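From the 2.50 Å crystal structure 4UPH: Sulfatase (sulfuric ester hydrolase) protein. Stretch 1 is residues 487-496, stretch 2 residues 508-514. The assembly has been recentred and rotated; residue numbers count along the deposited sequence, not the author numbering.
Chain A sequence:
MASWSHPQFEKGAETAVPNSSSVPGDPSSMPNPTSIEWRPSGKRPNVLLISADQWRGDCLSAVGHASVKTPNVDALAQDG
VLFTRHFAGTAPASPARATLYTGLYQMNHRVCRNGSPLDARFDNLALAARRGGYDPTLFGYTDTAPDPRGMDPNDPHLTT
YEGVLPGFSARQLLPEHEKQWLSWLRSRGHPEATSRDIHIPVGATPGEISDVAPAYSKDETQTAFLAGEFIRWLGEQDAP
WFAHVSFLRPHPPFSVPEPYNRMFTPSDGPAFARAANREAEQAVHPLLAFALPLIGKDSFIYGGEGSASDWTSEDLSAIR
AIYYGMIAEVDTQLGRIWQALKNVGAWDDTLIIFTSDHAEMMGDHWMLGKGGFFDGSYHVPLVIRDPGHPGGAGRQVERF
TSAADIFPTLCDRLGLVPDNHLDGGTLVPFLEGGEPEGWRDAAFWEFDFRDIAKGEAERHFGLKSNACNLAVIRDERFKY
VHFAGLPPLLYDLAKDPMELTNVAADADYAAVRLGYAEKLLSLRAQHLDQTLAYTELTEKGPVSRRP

Stretch 1, residues 487-496: PPLLYDLAKD
Stretch 2, residues 508-514: DYAAVRL

A short β-strand, Leu-489 to Asp-492 (Leu-490 phi/psi -137/121), packs against the start of a helix that runs from Ala-510 through Leu-514 and beyond (Val-512 -65/-51), with Tyr-509 (-101/7) at its N-cap position; the two stretches bury 328 Å² between them, both sides summed. The nearest backbone approach is Leu-490 CA to Arg-513 CA, 7.0 Å. In the strand, Leu-490 and Asp-492 point their CA-to-CB bonds toward the second stretch, Leu-489 and Tyr-491 away; Pro-488, in the loop before it, also points toward. After Asp-492 the backbone takes helical phi/psi (Leu-493 -65/-25, Ala-494 -64/-49, Lys-495 -85/-31), and Asp-496 N bonds back to Asp-492 O at 2.7 Å; this turn brings Lys-495 round toward Tyr-509.

Polar contacts gather at the Tyr-509 hydroxyl (chi1 -75°, chi2 -85°). Tyr-509 OH donates to Asp-492 OD2 at 2.7 Å and accepts from Lys-495 NZ at 3.1 Å, both partners lying near the ring plane at its edge. A phenol serves both, since it can donate and accept at once; Tyr-509 and Asp-492 are buried, so their bond satisfies polar groups there. Asp-492 (chi1 t, chi2 -27°) also receives weak bonds at OD1 from Ala-494 N (3.2 Å) and Lys-495 N (3.4 Å). Lys-495 has chi1 m, chi2 t, chi3 97°, chi4 t.

Apolar packing centres on buried Leu-490 (chi1 t, chi2 p). Its CD2 lies 3.9 Å from Val-512 CG1 (chi1 t), 4.0 Å from Tyr-509 CB and 4.0 Å from Arg-513 N, which itself bonds to Tyr-509 O at 2.9 Å. A branched aliphatic side chain suits this largely nonpolar site.

The CA-to-CB bond of Arg-513 points sideways, but its extended chain (chi1 to chi3 all t, chi4 -174°) carries the guanidinium to Pro-488, whose ring is C-gamma endo and whose CG lies over one guanidinium face, 3.4 Å from Arg-513 NH2. The guanidinium nitrogens are hydrogen-bonded elsewhere in the structure.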

# COMPACT_ATOMS: atom_id res chain seq x y z
N PRO A 487 0.24 7.95 -20.56
CA PRO A 487 1.57 7.47 -20.99
C PRO A 487 2.71 7.88 -20.04
O PRO A 487 2.62 8.94 -19.41
CB PRO A 487 1.76 8.11 -22.39
CG PRO A 487 0.42 8.70 -22.75
CD PRO A 487 -0.24 9.03 -21.47
N PRO A 488 3.81 7.10 -19.93
CA PRO A 488 4.90 7.54 -19.05
C PRO A 488 5.72 8.71 -19.61
O PRO A 488 5.61 9.05 -20.79
CB PRO A 488 5.74 6.26 -18.87
CG PRO A 488 5.54 5.53 -20.13
CD PRO A 488 4.16 5.85 -20.64
N LEU A 489 6.56 9.33 -18.75
CA LEU A 489 7.48 10.41 -19.13
C LEU A 489 8.94 10.05 -18.75
O LEU A 489 9.18 9.39 -17.74
CB LEU A 489 7.08 11.80 -18.54
CG LEU A 489 5.79 12.39 -19.04
CD1 LEU A 489 5.40 13.57 -18.22
CD2 LEU A 489 5.86 12.73 -20.57
N LEU A 490 9.87 10.39 -19.60
CA LEU A 490 11.27 10.16 -19.30
C LEU A 490 12.02 11.39 -19.72
O LEU A 490 11.90 11.80 -20.87
CB LEU A 490 11.86 8.86 -19.94
CG LEU A 490 13.32 8.51 -19.60
CD1 LEU A 490 13.52 8.18 -18.10
CD2 LEU A 490 13.79 7.33 -20.42
N TYR A 491 12.72 12.02 -18.76
CA TYR A 491 13.54 13.20 -19.01
C TYR A 491 15.01 12.90 -18.71
O TYR A 491 15.32 12.41 -17.63
CB TYR A 491 13.06 14.42 -18.23
CG TYR A 491 11.66 14.85 -18.57
CD1 TYR A 491 11.40 15.64 -19.69
CD2 TYR A 491 10.58 14.50 -17.76
CE1 TYR A 491 10.10 16.04 -20.01
CE2 TYR A 491 9.27 14.90 -18.07
CZ TYR A 491 9.04 15.68 -19.19
OH TYR A 491 7.77 16.11 -19.49
N ASP A 492 15.91 13.18 -19.70
CA ASP A 492 17.36 13.05 -19.55
C ASP A 492 17.81 14.40 -19.01
O ASP A 492 17.95 15.33 -19.78
CB ASP A 492 18.03 12.79 -20.92
CG ASP A 492 19.51 12.48 -20.85
OD1 ASP A 492 20.17 12.93 -19.89
OD2 ASP A 492 19.99 11.75 -21.74
N LEU A 493 17.97 14.50 -17.68
CA LEU A 493 18.35 15.74 -17.00
C LEU A 493 19.75 16.22 -17.37
O LEU A 493 20.01 17.42 -17.31
CB LEU A 493 18.18 15.63 -15.48
CG LEU A 493 16.79 15.16 -14.98
CD1 LEU A 493 16.75 15.06 -13.49
CD2 LEU A 493 15.68 16.07 -15.50
N ALA A 494 20.63 15.31 -17.78
CA ALA A 494 21.99 15.63 -18.22
C ALA A 494 21.95 16.51 -19.52
O ALA A 494 22.61 17.57 -19.56
CB ALA A 494 22.77 14.34 -18.46
N LYS A 495 21.15 16.09 -20.54
CA LYS A 495 20.99 16.77 -21.82
C LYS A 495 19.92 17.86 -21.75
O LYS A 495 19.99 18.86 -22.48
CB LYS A 495 20.54 15.76 -22.91
CG LYS A 495 21.65 14.86 -23.43
CD LYS A 495 21.11 13.60 -24.13
CE LYS A 495 21.02 13.71 -25.63
NZ LYS A 495 20.67 12.42 -26.28
N ASP A 496 18.92 17.65 -20.89
CA ASP A 496 17.73 18.47 -20.80
C ASP A 496 17.36 18.79 -19.34
O ASP A 496 16.41 18.27 -18.80
CB ASP A 496 16.63 17.71 -21.59
CG ASP A 496 15.25 18.29 -21.64
OD1 ASP A 496 15.13 19.54 -21.61
OD2 ASP A 496 14.29 17.50 -21.75
N ASP A 508 16.25 4.28 -28.24
CA ASP A 508 17.61 4.28 -27.68
C ASP A 508 17.61 4.41 -26.12
O ASP A 508 18.59 4.02 -25.46
CB ASP A 508 18.51 5.33 -28.37
CG ASP A 508 18.00 6.77 -28.47
OD1 ASP A 508 16.76 6.97 -28.41
OD2 ASP A 508 18.82 7.67 -28.71
N TYR A 509 16.48 4.88 -25.56
CA TYR A 509 16.27 5.02 -24.13
C TYR A 509 15.43 3.89 -23.54
O TYR A 509 15.11 3.94 -22.36
CB TYR A 509 15.60 6.36 -23.85
CG TYR A 509 16.54 7.54 -23.95
CD1 TYR A 509 17.33 7.92 -22.87
CD2 TYR A 509 16.58 8.32 -25.10
CE1 TYR A 509 18.12 9.07 -22.92
CE2 TYR A 509 17.35 9.49 -25.16
CZ TYR A 509 18.12 9.86 -24.07
OH TYR A 509 18.87 11.02 -24.12
N ALA A 510 15.12 2.86 -24.34
CA ALA A 510 14.28 1.73 -23.92
C ALA A 510 14.78 1.01 -22.68
O ALA A 510 13.98 0.70 -21.79
CB ALA A 510 14.08 0.76 -25.07
N ALA A 511 16.10 0.79 -22.58
CA ALA A 511 16.69 0.09 -21.43
C ALA A 511 16.75 0.99 -20.18
O ALA A 511 16.64 0.47 -19.07
CB ALA A 511 18.07 -0.45 -21.80
N VAL A 512 16.90 2.32 -20.38
CA VAL A 512 16.88 3.35 -19.32
C VAL A 512 15.44 3.34 -18.74
O VAL A 512 15.29 3.18 -17.52
CB VAL A 512 17.28 4.76 -19.87
CG1 VAL A 512 17.00 5.88 -18.85
CG2 VAL A 512 18.74 4.78 -20.32
N ARG A 513 14.41 3.42 -19.63
CA ARG A 513 13.01 3.33 -19.26
C ARG A 513 12.70 2.05 -18.47
O ARG A 513 12.06 2.14 -17.41
CB ARG A 513 12.13 3.42 -20.50
CG ARG A 513 10.64 3.42 -20.15
CD ARG A 513 9.85 3.84 -21.33
NE ARG A 513 8.50 3.30 -21.30
CZ ARG A 513 7.62 3.42 -22.28
NH1 ARG A 513 7.95 4.06 -23.40
NH2 ARG A 513 6.41 2.91 -22.16
N LEU A 514 13.18 0.88 -18.95
CA LEU A 514 12.98 -0.40 -18.26
C LEU A 514 13.64 -0.43 -16.87
O LEU A 514 13.05 -0.98 -15.93
CB LEU A 514 13.47 -1.58 -19.12
CG LEU A 514 13.44 -2.94 -18.45
CD1 LEU A 514 11.98 -3.38 -18.17
CD2 LEU A 514 14.23 -3.99 -19.24